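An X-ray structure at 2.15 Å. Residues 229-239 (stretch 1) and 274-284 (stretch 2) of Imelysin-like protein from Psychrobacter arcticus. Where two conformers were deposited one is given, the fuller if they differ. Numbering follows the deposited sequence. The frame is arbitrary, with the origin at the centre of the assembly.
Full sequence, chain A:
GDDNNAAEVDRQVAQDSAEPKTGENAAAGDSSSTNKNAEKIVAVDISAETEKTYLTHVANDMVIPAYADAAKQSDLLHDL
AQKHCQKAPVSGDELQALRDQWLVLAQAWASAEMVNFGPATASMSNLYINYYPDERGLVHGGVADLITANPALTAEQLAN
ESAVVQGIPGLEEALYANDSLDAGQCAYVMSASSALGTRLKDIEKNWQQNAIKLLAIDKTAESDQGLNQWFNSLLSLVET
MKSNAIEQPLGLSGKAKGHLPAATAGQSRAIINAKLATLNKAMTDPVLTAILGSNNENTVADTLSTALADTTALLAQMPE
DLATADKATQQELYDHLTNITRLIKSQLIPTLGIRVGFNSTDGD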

# COMPACT_ATOMS: atom_id res chain seq x y z
N GLN A 229 -2.28 -6.37 16.79
CA GLN A 229 -2.46 -6.61 15.36
C GLN A 229 -2.17 -5.36 14.55
O GLN A 229 -1.54 -5.46 13.50
CB GLN A 229 -3.88 -7.12 15.06
CG GLN A 229 -3.97 -7.78 13.67
CD GLN A 229 -5.11 -8.76 13.49
OE1 GLN A 229 -6.22 -8.59 14.01
NE2 GLN A 229 -4.87 -9.76 12.67
N TRP A 230 -2.64 -4.19 15.02
CA TRP A 230 -2.47 -2.90 14.36
C TRP A 230 -0.97 -2.53 14.21
O TRP A 230 -0.55 -2.22 13.10
CB TRP A 230 -3.24 -1.80 15.13
CG TRP A 230 -2.87 -0.38 14.78
CD1 TRP A 230 -2.32 0.55 15.61
CD2 TRP A 230 -3.02 0.27 13.50
NE1 TRP A 230 -2.14 1.74 14.94
CE2 TRP A 230 -2.56 1.60 13.65
CE3 TRP A 230 -3.47 -0.15 12.24
CZ2 TRP A 230 -2.56 2.52 12.59
CZ3 TRP A 230 -3.46 0.75 11.19
CH2 TRP A 230 -3.02 2.07 11.37
N PHE A 231 -0.19 -2.57 15.30
CA PHE A 231 1.22 -2.19 15.24
C PHE A 231 2.08 -3.25 14.54
O PHE A 231 3.10 -2.89 13.95
CB PHE A 231 1.77 -1.86 16.63
CG PHE A 231 1.33 -0.50 17.09
CD1 PHE A 231 1.93 0.65 16.60
CD2 PHE A 231 0.26 -0.36 17.96
CE1 PHE A 231 1.50 1.92 17.00
CE2 PHE A 231 -0.19 0.90 18.35
CZ PHE A 231 0.44 2.03 17.87
N ASN A 232 1.66 -4.53 14.56
CA ASN A 232 2.39 -5.55 13.83
C ASN A 232 2.13 -5.38 12.34
O ASN A 232 3.01 -5.67 11.53
CB ASN A 232 2.04 -6.95 14.31
CG ASN A 232 2.94 -7.39 15.43
OD1 ASN A 232 4.08 -7.82 15.20
ND2 ASN A 232 2.49 -7.20 16.67
N SER A 233 0.95 -4.84 11.99
CA SER A 233 0.57 -4.53 10.62
C SER A 233 1.45 -3.39 10.10
O SER A 233 1.93 -3.45 8.97
CB SER A 233 -0.91 -4.14 10.55
OG SER A 233 -1.33 -3.99 9.21
N LEU A 234 1.68 -2.36 10.95
CA LEU A 234 2.53 -1.22 10.62
C LEU A 234 3.97 -1.66 10.49
O LEU A 234 4.66 -1.21 9.56
CB LEU A 234 2.41 -0.08 11.65
CG LEU A 234 1.06 0.65 11.74
CD1 LEU A 234 1.10 1.72 12.81
CD2 LEU A 234 0.65 1.27 10.39
N LEU A 235 4.42 -2.58 11.36
CA LEU A 235 5.77 -3.14 11.32
C LEU A 235 5.96 -3.93 10.01
O LEU A 235 7.01 -3.81 9.38
CB LEU A 235 6.05 -4.02 12.56
CG LEU A 235 7.33 -4.89 12.59
CD1 LEU A 235 8.62 -4.06 12.51
CD2 LEU A 235 7.33 -5.77 13.82
N SER A 236 4.92 -4.72 9.61
CA SER A 236 4.92 -5.52 8.38
C SER A 236 5.04 -4.64 7.15
O SER A 236 5.67 -5.03 6.18
CB SER A 236 3.65 -6.37 8.30
OG SER A 236 3.63 -7.18 7.14
N LEU A 237 4.44 -3.42 7.19
CA LEU A 237 4.47 -2.46 6.08
C LEU A 237 5.92 -2.09 5.72
O LEU A 237 6.29 -2.16 4.55
CB LEU A 237 3.65 -1.19 6.42
CG LEU A 237 3.62 -0.07 5.36
CD1 LEU A 237 2.79 -0.48 4.14
CD2 LEU A 237 3.07 1.20 5.93
N VAL A 238 6.73 -1.72 6.72
CA VAL A 238 8.12 -1.30 6.53
C VAL A 238 9.03 -2.55 6.33
O VAL A 238 10.01 -2.45 5.59
CB VAL A 238 8.59 -0.33 7.65
CG1 VAL A 238 8.32 -0.88 9.05
CG2 VAL A 238 10.06 0.10 7.50
N GLU A 239 8.71 -3.70 6.96
CA GLU A 239 9.52 -4.91 6.81
C GLU A 239 9.41 -5.46 5.38
O GLU A 239 10.45 -5.70 4.76
CB GLU A 239 9.14 -5.98 7.84
CG GLU A 239 10.29 -6.27 8.81
CD GLU A 239 9.96 -6.99 10.11
OE1 GLU A 239 8.84 -7.53 10.24
OE2 GLU A 239 10.84 -7.01 11.00
N ALA A 274 4.67 7.30 -0.55
CA ALA A 274 3.29 7.17 -0.08
C ALA A 274 3.23 6.28 1.17
O ALA A 274 2.55 6.63 2.14
CB ALA A 274 2.41 6.59 -1.18
N LYS A 275 4.01 5.17 1.18
CA LYS A 275 4.07 4.25 2.32
C LYS A 275 4.74 4.93 3.52
O LYS A 275 4.22 4.82 4.63
CB LYS A 275 4.80 2.95 1.95
CG LYS A 275 4.03 2.12 0.94
CD LYS A 275 4.63 0.73 0.76
CE LYS A 275 3.66 -0.12 -0.00
NZ LYS A 275 3.68 -1.53 0.47
N LEU A 276 5.85 5.67 3.29
CA LEU A 276 6.56 6.38 4.36
C LEU A 276 5.68 7.46 5.01
O LEU A 276 5.64 7.55 6.23
CB LEU A 276 7.87 7.02 3.86
CG LEU A 276 9.13 6.15 3.85
CD1 LEU A 276 10.29 6.91 3.21
CD2 LEU A 276 9.52 5.69 5.26
N ALA A 277 4.98 8.25 4.19
CA ALA A 277 4.09 9.32 4.65
C ALA A 277 2.91 8.78 5.50
O ALA A 277 2.49 9.43 6.45
CB ALA A 277 3.55 10.11 3.46
N THR A 278 2.42 7.57 5.16
CA THR A 278 1.31 6.92 5.88
C THR A 278 1.83 6.43 7.24
O THR A 278 1.17 6.65 8.25
CB THR A 278 0.72 5.81 5.00
OG1 THR A 278 0.20 6.44 3.83
CG2 THR A 278 -0.39 5.03 5.69
N LEU A 279 3.03 5.82 7.25
CA LEU A 279 3.68 5.35 8.47
C LEU A 279 4.00 6.54 9.38
O LEU A 279 3.77 6.46 10.59
CB LEU A 279 4.96 4.56 8.13
CG LEU A 279 5.58 3.73 9.27
CD1 LEU A 279 4.72 2.51 9.61
CD2 LEU A 279 6.97 3.27 8.89
N ASN A 280 4.49 7.67 8.79
CA ASN A 280 4.78 8.90 9.53
C ASN A 280 3.51 9.49 10.17
O ASN A 280 3.56 9.97 11.30
CB ASN A 280 5.44 9.95 8.63
CG ASN A 280 5.90 11.16 9.39
OD1 ASN A 280 6.84 11.09 10.19
ND2 ASN A 280 5.24 12.29 9.18
N LYS A 281 2.38 9.43 9.44
CA LYS A 281 1.07 9.92 9.92
C LYS A 281 0.63 9.12 11.15
O LYS A 281 0.07 9.69 12.08
CB LYS A 281 0.02 9.82 8.80
CG LYS A 281 -1.07 10.87 8.87
CD LYS A 281 -2.43 10.30 8.47
CE LYS A 281 -3.55 11.25 8.81
NZ LYS A 281 -4.87 10.57 8.80
N ALA A 282 0.90 7.80 11.15
CA ALA A 282 0.57 6.89 12.25
C ALA A 282 1.50 7.09 13.45
O ALA A 282 1.02 7.11 14.59
CB ALA A 282 0.63 5.45 11.77
N MSE A 283 2.83 7.24 13.21
CA MSE A 283 3.86 7.40 14.24
C MSE A 283 3.87 8.78 14.91
O MSE A 283 4.24 8.86 16.08
CB MSE A 283 5.27 7.11 13.69
CG MSE A 283 5.50 5.66 13.26
SE MSE A 283 4.83 4.35 14.53
CE MSE A 283 4.91 2.77 13.40
N THR A 284 3.52 9.86 14.17
CA THR A 284 3.51 11.23 14.70
C THR A 284 2.08 11.68 15.09
O THR A 284 1.86 12.86 15.40
CB THR A 284 4.16 12.23 13.72
OG1 THR A 284 3.34 12.37 12.55
CG2 THR A 284 5.60 11.85 13.34
O HOH W 1 4.95 -2.92 2.28

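Two helices run nearly antiparallel, their axes inclined at 152° and 10.8 Å apart at closest approach. No hydrogen bond crosses directly between them; the backbone hydrogen bonds run along each helix, leaving the contact mainly to apolar side chains.

Leu237, Leu279 and Leu234 cover the most surface. Leu279 sits opposite Leu234, with their CA atoms 7.0 Å apart. The CA-to-CB bond of Leu279 points sideways, but the t, p rotamer brings the branched end nearer: Leu279 CD1 lies 3.7 Å from Leu234 O and 4.0 Å from Leu234 CB, while Leu279 CD2 reaches Val238 CB at 4.1 Å. One leucine thus spans two neighbouring turns of the other helix.

Leu234 points toward the partner and sends CD1 to 3.9 Å from Ala282 CB and 4.0 Å from CE of Met283, a selenomethionine. The small methyl of Ala282 also meets Trp230, whose CZ2 lies 4.4 Å from Ala282 CB.

Leu237 closes the other end. Its CD2 packs 4.2 Å from Leu279 CD1, and its CD1 lies 3.9 Å from Lys275 NZ. Water 1 links the two helices, accepting from Lys275 NZ at 2.6 Å and donating to Leu237 O at 2.7 Å; Lys275 NZ is also hydrogen-bonded elsewhere in the structure. The rule here is leucines within, and a water-bridged lysine where the contact becomes more open.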